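Local coordinates for guanidinopropionase (Pseudomonas aeruginosa, PDB 3NIQ), which catalyses the manganese-dependent hydrolysis of 3-guanidinopropanoate to beta-alanine and urea, working as a homohexamer of the arginase (ureohydrolase) family, at residues A[34-40]-A[83-89]; A[31-35]-A[111-117]; A[223-227]-A[271-275]. One frame throughout, in Å; residues are numbered along the deposited sequence.

Interaction 1 (A[34-40]-A[83-89]); sequences ALQVGLI and VRVGDLG
Arg-84 grips the carbonyl of Ala-34 side-on, NE lying 2.7 Å and NH2 2.9 Å from Ala-34 O, which sits in the guanidinium plane. The long chain can do this because it bends at chi3 (52°) and turns back to the 3-10 turn that precedes strand 37-42. Gln-36 answers from its own side: its OE1 accepts from Arg-84 N at 2.9 Å, while Arg-84 O takes both Gln-36 N and Val-37 N. Parallel pairing then runs on through Leu-39 N to Gly-86 O (2.9 Å) and Leu-39 O to Leu-88 N, with a weaker bond from Gly-86 N to Val-37 O. The bare CA of Gly-86 gives room to Leu-35 CD2, 3.5 Å from Gly-86 N. Within the ladder, Asp-87, paired with Leu-39, turns OD1 to Gly-89 N in an Asx turn, and its OD2 forms a salt bridge with Arg-62. Strand 85-90 is the outermost of this chain's parallel sheet, and 37-42 bonds on to 118-123. Branched Val-37, Leu-39 and Val-85 pack against helix 294-317 on one face, whereas Ile-40 and Leu-88 meet helix 98-114 on the other.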
loop_
_atom_site.group_PDB
_atom_site.type_symbol
_atom_site.label_atom_id
_atom_site.label_comp_id
_atom_site.label_asym_id
_atom_site.label_seq_id
_atom_site.Cartn_x
_atom_site.Cartn_y
_atom_site.Cartn_z
ATOM N N ALA A 34 34.222 2.607 23.555
ATOM C CA ALA A 34 34.833 2.052 22.346
ATOM C C ALA A 34 34.681 2.987 21.132
ATOM O O ALA A 34 35.332 2.778 20.114
ATOM C CB ALA A 34 34.252 0.669 22.046
ATOM N N LEU A 35 33.847 4.030 21.251
ATOM C CA LEU A 35 33.472 4.877 20.100
ATOM C C LEU A 35 33.647 6.376 20.336
ATOM O O LEU A 35 33.578 6.838 21.469
ATOM C CB LEU A 35 31.997 4.626 19.728
ATOM C CG LEU A 35 31.630 3.183 19.405
ATOM C CD1 LEU A 35 30.117 3.016 19.299
ATOM C CD2 LEU A 35 32.342 2.765 18.138
ATOM N N GLN A 36 33.832 7.132 19.253
ATOM C CA GLN A 36 33.873 8.591 19.322
ATOM C C GLN A 36 32.532 9.202 18.934
ATOM O O GLN A 36 32.156 10.273 19.434
ATOM C CB GLN A 36 34.990 9.155 18.441
ATOM C CG GLN A 36 36.401 8.805 18.942
ATOM C CD GLN A 36 37.432 9.169 17.908
ATOM O OE1 GLN A 36 37.690 8.404 16.996
ATOM N NE2 GLN A 36 37.973 10.373 18.001
ATOM N N VAL A 37 31.814 8.511 18.047
ATOM C CA VAL A 37 30.434 8.874 17.699
ATOM C C VAL A 37 29.597 7.594 17.814
ATOM O O VAL A 37 29.872 6.596 17.136
ATOM C CB VAL A 37 30.336 9.482 16.274
ATOM C CG1 VAL A 37 28.873 9.729 15.856
ATOM C CG2 VAL A 37 31.149 10.770 16.168
ATOM N N GLY A 38 28.581 7.630 18.669
ATOM C CA GLY A 38 27.669 6.491 18.861
ATOM C C GLY A 38 26.351 6.676 18.141
ATOM O O GLY A 38 25.707 7.715 18.291
ATOM N N LEU A 39 25.963 5.679 17.352
ATOM C CA LEU A 39 24.698 5.693 16.632
ATOM C C LEU A 39 23.688 4.936 17.453
ATOM O O LEU A 39 23.857 3.752 17.731
ATOM C CB LEU A 39 24.820 5.088 15.222
ATOM C CG LEU A 39 26.017 5.525 14.370
ATOM C CD1 LEU A 39 25.924 4.936 12.941
ATOM C CD2 LEU A 39 26.194 7.047 14.319
ATOM N N ILE A 40 22.664 5.649 17.896
ATOM C CA ILE A 40 21.769 5.116 18.911
ATOM C C ILE A 40 20.323 5.221 18.488
ATOM O O ILE A 40 19.880 6.268 17.995
ATOM C CB ILE A 40 21.937 5.884 20.258
ATOM C CG1 ILE A 40 23.396 5.829 20.746
ATOM C CG2 ILE A 40 20.999 5.284 21.332
ATOM C CD1 ILE A 40 23.834 7.148 21.529
ATOM N N VAL A 83 36.980 9.104 12.420
ATOM C CA VAL A 83 36.790 8.747 13.839
ATOM C C VAL A 83 36.161 7.370 13.969
ATOM O O VAL A 83 35.779 6.758 12.962
ATOM C CB VAL A 83 35.885 9.782 14.584
ATOM C CG1 VAL A 83 36.405 11.200 14.383
ATOM C CG2 VAL A 83 34.428 9.678 14.107
ATOM N N ARG A 84 36.062 6.878 15.201
ATOM C CA ARG A 84 35.428 5.597 15.464
ATOM C C ARG A 84 33.911 5.742 15.624
ATOM O O ARG A 84 33.426 6.419 16.549
ATOM C CB ARG A 84 36.032 4.956 16.708
ATOM C CG ARG A 84 37.555 4.723 16.610
ATOM C CD ARG A 84 38.116 4.221 17.942
ATOM N NE ARG A 84 37.343 3.065 18.403
ATOM C CZ ARG A 84 37.605 1.795 18.088
ATOM N NH1 ARG A 84 38.651 1.495 17.318
ATOM N NH2 ARG A 84 36.827 0.823 18.567
ATOM N N VAL A 85 33.183 5.092 14.717
ATOM C CA VAL A 85 31.716 5.122 14.665
ATOM C C VAL A 85 31.179 3.707 14.838
ATOM O O VAL A 85 31.749 2.733 14.316
ATOM C CB VAL A 85 31.201 5.707 13.321
ATOM C CG1 VAL A 85 29.691 6.033 13.400
ATOM C CG2 VAL A 85 31.969 6.973 12.961
ATOM N N GLY A 86 30.084 3.582 15.576
ATOM C CA GLY A 86 29.492 2.269 15.797
ATOM C C GLY A 86 28.017 2.322 16.115
ATOM O O GLY A 86 27.489 3.385 16.462
ATOM N N ASP A 87 27.351 1.177 15.983
ATOM C CA ASP A 87 25.938 1.044 16.359
ATOM C C ASP A 87 25.912 0.663 17.825
ATOM O O ASP A 87 26.269 -0.450 18.203
ATOM C CB ASP A 87 25.210 0.002 15.476
ATOM C CG ASP A 87 23.696 -0.044 15.726
ATOM O OD1 ASP A 87 23.267 0.227 16.858
ATOM O OD2 ASP A 87 22.927 -0.366 14.790
ATOM N N LEU A 88 25.517 1.615 18.655
ATOM C CA LEU A 88 25.477 1.433 20.084
ATOM C C LEU A 88 24.178 0.782 20.554
ATOM O O LEU A 88 23.901 0.737 21.738
ATOM C CB LEU A 88 25.669 2.791 20.781
ATOM C CG LEU A 88 27.002 3.079 21.458
ATOM C CD1 LEU A 88 26.896 4.407 22.203
ATOM C CD2 LEU A 88 27.449 1.933 22.430
ATOM N N GLY A 89 23.375 0.269 19.631
ATOM C CA GLY A 89 22.137 -0.396 20.031
ATOM C C GLY A 89 21.058 0.640 20.331
ATOM O O GLY A 89 21.141 1.795 19.868
#

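Interaction 2 (A[31-35]-A[111-117]); sequences DPAAL and QVHAAGT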
loop_
_atom_site.group_PDB
_atom_site.type_symbol
_atom_site.label_atom_id
_atom_site.label_comp_id
_atom_site.label_asym_id
_atom_site.label_seq_id
_atom_site.Cartn_x
_atom_site.Cartn_y
_atom_site.Cartn_z
ATOM N N ASP A 31 29.751 -0.846 24.590
ATOM C CA ASP A 31 30.518 0.049 25.422
ATOM C C ASP A 31 30.738 1.365 24.704
ATOM O O ASP A 31 31.469 1.406 23.709
ATOM C CB ASP A 31 31.876 -0.589 25.767
ATOM C CG ASP A 31 32.744 0.318 26.625
ATOM O OD1 ASP A 31 32.259 1.403 27.019
ATOM O OD2 ASP A 31 33.903 -0.056 26.896
ATOM N N PRO A 32 30.137 2.455 25.220
ATOM C CA PRO A 32 30.275 3.776 24.609
ATOM C C PRO A 32 31.730 4.198 24.448
ATOM O O PRO A 32 32.070 4.868 23.459
ATOM C CB PRO A 32 29.568 4.723 25.604
ATOM C CG PRO A 32 28.839 3.870 26.563
ATOM C CD PRO A 32 29.446 2.507 26.528
ATOM N N ALA A 33 32.576 3.812 25.406
ATOM C CA ALA A 33 34.008 4.185 25.401
ATOM C C ALA A 33 34.768 3.643 24.188
ATOM O O ALA A 33 35.835 4.161 23.825
ATOM C CB ALA A 33 34.700 3.726 26.714
ATOM N N ALA A 34 34.222 2.607 23.555
ATOM C CA ALA A 34 34.833 2.052 22.346
ATOM C C ALA A 34 34.681 2.987 21.132
ATOM O O ALA A 34 35.332 2.778 20.114
ATOM C CB ALA A 34 34.252 0.669 22.046
ATOM N N LEU A 35 33.847 4.030 21.251
ATOM C CA LEU A 35 33.472 4.877 20.100
ATOM C C LEU A 35 33.647 6.376 20.336
ATOM O O LEU A 35 33.578 6.838 21.469
ATOM C CB LEU A 35 31.997 4.626 19.728
ATOM C CG LEU A 35 31.630 3.183 19.405
ATOM C CD1 LEU A 35 30.117 3.016 19.299
ATOM C CD2 LEU A 35 32.342 2.765 18.138
ATOM N N GLN A 111 25.727 7.806 30.518
ATOM C CA GLN A 111 26.853 6.887 30.324
ATOM C C GLN A 111 27.571 7.197 29.030
ATOM O O GLN A 111 28.805 7.213 28.974
ATOM C CB GLN A 111 26.348 5.445 30.240
ATOM C CG GLN A 111 26.024 4.801 31.580
ATOM C CD GLN A 111 25.250 3.499 31.410
ATOM O OE1 GLN A 111 24.555 3.298 30.409
ATOM N NE2 GLN A 111 25.359 2.613 32.392
ATOM N N VAL A 112 26.794 7.397 27.967
ATOM C CA VAL A 112 27.355 7.751 26.678
ATOM C C VAL A 112 28.182 9.044 26.862
ATOM O O VAL A 112 29.334 9.108 26.462
ATOM C CB VAL A 112 26.234 7.945 25.609
ATOM C CG1 VAL A 112 26.796 8.544 24.322
ATOM C CG2 VAL A 112 25.521 6.630 25.343
ATOM N N HIS A 113 27.581 10.052 27.500
ATOM C CA HIS A 113 28.229 11.341 27.689
ATOM C C HIS A 113 29.504 11.200 28.568
ATOM O O HIS A 113 30.554 11.765 28.264
ATOM C CB HIS A 113 27.257 12.324 28.333
ATOM C CG HIS A 113 27.805 13.708 28.468
ATOM N ND1 HIS A 113 28.203 14.454 27.378
ATOM C CD2 HIS A 113 28.016 14.490 29.555
ATOM C CE1 HIS A 113 28.639 15.635 27.790
ATOM N NE2 HIS A 113 28.542 15.680 29.104
ATOM N N ALA A 114 29.401 10.430 29.637
ATOM C CA ALA A 114 30.548 10.237 30.534
ATOM C C ALA A 114 31.744 9.618 29.799
ATOM O O ALA A 114 32.876 9.875 30.154
ATOM C CB ALA A 114 30.166 9.413 31.751
ATOM N N ALA A 115 31.496 8.855 28.738
ATOM C CA ALA A 115 32.595 8.270 27.988
ATOM C C ALA A 115 33.146 9.236 26.944
ATOM O O ALA A 115 34.086 8.916 26.235
ATOM C CB ALA A 115 32.166 6.945 27.349
ATOM N N GLY A 116 32.580 10.436 26.871
ATOM C CA GLY A 116 33.047 11.433 25.917
ATOM C C GLY A 116 32.599 11.102 24.491
ATOM O O GLY A 116 33.147 11.611 23.531
ATOM N N THR A 117 31.590 10.242 24.354
ATOM C CA THR A 117 31.085 9.856 23.026
ATOM C C THR A 117 29.987 10.833 22.559
ATOM O O THR A 117 29.107 11.196 23.341
ATOM C CB THR A 117 30.572 8.392 23.076
ATOM O OG1 THR A 117 31.613 7.551 23.589
ATOM C CG2 THR A 117 30.153 7.871 21.702
#
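With chi1 at -54°, Thr-117 holds OG1 beside its own backbone N and aims it at two carbonyls of the facing loop, Pro-32 O and Leu-35 O, while CG2, anti to the backbone N, reaches the flank of Leu-35. The setting is the alpha/beta fold of the arginase family: helix 98-114 ends in a Schellman motif and the chain turns at once into strand 118-123, next to the short 3-10 turn 32-34 that leads into strand 37-42. Gly-116 has a positive phi (75°), a conformation that comes easily to a residue without a side chain; here the helix ends, and the next residue, Thr-117, faces the 3-10 turn.

Thr-117 OG1 lies within bonding distance of both carbonyls, 2.7 Å from Pro-32 O and 3.0 Å from Leu-35 O. Threonine suits the place because its hydroxyl meets the two carbonyls while its methyl adds apolar contact, Thr-117 CG2 standing 4.2 Å from Leu-35 CB.

Pro-32 opens the 3-10 turn, where its fixed phi fits and its lack of an N-H costs nothing at the first position. Its ring lies against the last helical turn, Pro-32 CB 3.9 Å from Val-112 CA. Ala-115 is small enough to let the segments close up: its CB touches Pro-32 CB at 3.8 Å and also approaches Ala-33 CB. Just ahead of the turn, Asp-31 holds it in shape through an Asx turn, its OD1 receiving Ala-33 N from above the carboxylate plane at 2.9 Å. The same Ala-33 N has the methyl of Ala-115 nearby, with Ala-115 CB 3.7 Å from it.

Interaction 3 (A[223-227]-A[271-275]); sequences LAEAR and GLRGL
Two hydrogen bonds from one nitrogen carry the polar part of this contact: Arg-227 NH1 lies 2.8 Å from Gly-271 O and equally 2.8 Å from Arg-273 O. Both acceptors lie close to the guanidinium plane, and the N-H to Arg-273 O is the straighter, at 161°. A bend at chi3 (64°) swings the guanidinium away from its helix toward these carbonyls. Arginine suits the spot because its long chain spans the gap and NH1 alone carries two protons, one for each carbonyl.

The acceptors belong to the link between helix 262-270 and strand 277-283 of the alpha/beta fold, where residues 272-275 make a type II beta turn. Gly-274 occupies its third position with a positive phi (95°), a conformation suited to glycine. Arg-273 directs its own guanidinium elsewhere, to a salt bridge with Glu-312.

Van der Waals contacts flank the bonds. Leu-275 lies over one face of the Arg-227 guanidinium, its CD2 3.8 Å from Arg-227 NH2 and offset toward the rim. On helix 211-230, Leu-223 CD1 makes an apolar pair with Leu-272 CD2 at 4.3 Å. The same methyl packs against the backbone, Leu-223 CD1 lying 3.3 Å from Gly-271 O, and the bare CA of Gly-271 makes room for it.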
loop_
_atom_site.group_PDB
_atom_site.type_symbol
_atom_site.label_atom_id
_atom_site.label_comp_id
_atom_site.label_asym_id
_atom_site.label_seq_id
_atom_site.Cartn_x
_atom_site.Cartn_y
_atom_site.Cartn_z
ATOM N N LEU A 223 20.687 29.993 6.471
ATOM C CA LEU A 223 21.837 29.372 7.026
ATOM C C LEU A 223 22.688 30.382 7.762
ATOM O O LEU A 223 23.114 30.148 8.861
ATOM C CB LEU A 223 22.610 28.787 5.880
ATOM C CG LEU A 223 23.924 28.106 6.059
ATOM C CD1 LEU A 223 23.849 26.888 6.890
ATOM C CD2 LEU A 223 24.505 27.849 4.715
ATOM N N ALA A 224 22.852 31.538 7.152
ATOM C CA ALA A 224 23.627 32.593 7.732
ATOM C C ALA A 224 23.017 33.031 9.055
ATOM O O ALA A 224 23.689 33.203 10.032
ATOM C CB ALA A 224 23.695 33.721 6.803
ATOM N N GLU A 225 21.721 33.145 9.069
ATOM C CA GLU A 225 21.019 33.522 10.293
ATOM C C GLU A 225 21.162 32.423 11.339
ATOM O O GLU A 225 21.410 32.704 12.518
ATOM C CB GLU A 225 19.545 33.842 10.013
ATOM C CG GLU A 225 18.750 34.248 11.252
ATOM C CD GLU A 225 19.187 35.594 11.825
ATOM O OE1 GLU A 225 20.153 36.202 11.287
ATOM O OE2 GLU A 225 18.562 36.034 12.820
ATOM N N ALA A 226 21.028 31.164 10.915
ATOM C CA ALA A 226 21.179 30.055 11.860
ATOM C C ALA A 226 22.571 30.042 12.489
ATOM O O ALA A 226 22.699 29.866 13.695
ATOM C CB ALA A 226 20.879 28.718 11.196
ATOM N N ARG A 227 23.612 30.212 11.670
ATOM C CA ARG A 227 24.992 30.147 12.184
ATOM C C ARG A 227 25.292 31.338 13.086
ATOM O O ARG A 227 26.029 31.214 14.064
ATOM C CB ARG A 227 26.017 30.087 11.053
ATOM C CG ARG A 227 25.935 28.829 10.210
ATOM C CD ARG A 227 27.020 28.837 9.144
ATOM N NE ARG A 227 28.348 28.814 9.750
ATOM C CZ ARG A 227 29.111 27.727 9.881
ATOM N NH1 ARG A 227 28.706 26.541 9.437
ATOM N NH2 ARG A 227 30.303 27.831 10.458
ATOM N N GLY A 271 25.570 23.089 5.329
ATOM C CA GLY A 271 26.042 24.429 5.703
ATOM C C GLY A 271 26.313 24.613 7.193
ATOM O O GLY A 271 26.784 25.681 7.624
ATOM N N LEU A 272 26.048 23.571 7.981
ATOM C CA LEU A 272 26.365 23.579 9.406
ATOM C C LEU A 272 27.798 23.115 9.686
ATOM O O LEU A 272 28.225 23.037 10.843
ATOM C CB LEU A 272 25.366 22.727 10.188
ATOM C CG LEU A 272 23.918 23.208 10.106
ATOM C CD1 LEU A 272 22.989 22.333 10.945
ATOM C CD2 LEU A 272 23.792 24.645 10.543
ATOM N N ARG A 273 28.531 22.790 8.621
ATOM C CA ARG A 273 29.882 22.291 8.762
ATOM C C ARG A 273 30.768 23.321 9.486
ATOM O O ARG A 273 30.628 24.536 9.277
ATOM C CB ARG A 273 30.467 21.994 7.385
ATOM C CG ARG A 273 31.777 21.234 7.448
ATOM C CD ARG A 273 32.451 21.232 6.095
ATOM N NE ARG A 273 33.628 20.371 6.118
ATOM C CZ ARG A 273 34.277 19.984 5.026
ATOM N NH1 ARG A 273 33.855 20.403 3.842
ATOM N NH2 ARG A 273 35.340 19.189 5.125
ATOM N N GLY A 274 31.642 22.835 10.362
ATOM C CA GLY A 274 32.535 23.728 11.118
ATOM C C GLY A 274 32.055 24.137 12.510
ATOM O O GLY A 274 32.856 24.519 13.358
ATOM N N LEU A 275 30.754 24.055 12.753
ATOM C CA LEU A 275 30.224 24.391 14.058
ATOM C C LEU A 275 30.713 23.403 15.107
ATOM O O LEU A 275 31.140 22.291 14.782
ATOM C CB LEU A 275 28.684 24.395 14.019
ATOM C CG LEU A 275 28.073 25.501 13.142
ATOM C CD1 LEU A 275 26.573 25.373 13.055
ATOM C CD2 LEU A 275 28.430 26.879 13.627
#

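Overall arrangement
Interactions 1 and 2 are neighbours, their centres about 8 Å apart, and share Ala-34 and Leu-35: one short run of chain meets the end of helix 98-114 first and then strand 85-90, outermost of the sheet within this chain. They also touch, Thr-117 CG2 lying 3.4 Å from Gly-38 N. Interaction 3 stands apart, its centre about 24 Å from that of interaction 1 and about 27 Å from that of interaction 2, and joins a later helix to the turn before strand 277-283. Helix 294-317 packs against residues of both interactions 1 and 3. None of the three includes a ligand of the two manganese ions, bound by His-126, Asp-148, His-150, Asp-152, Asp-240 and Asp-242.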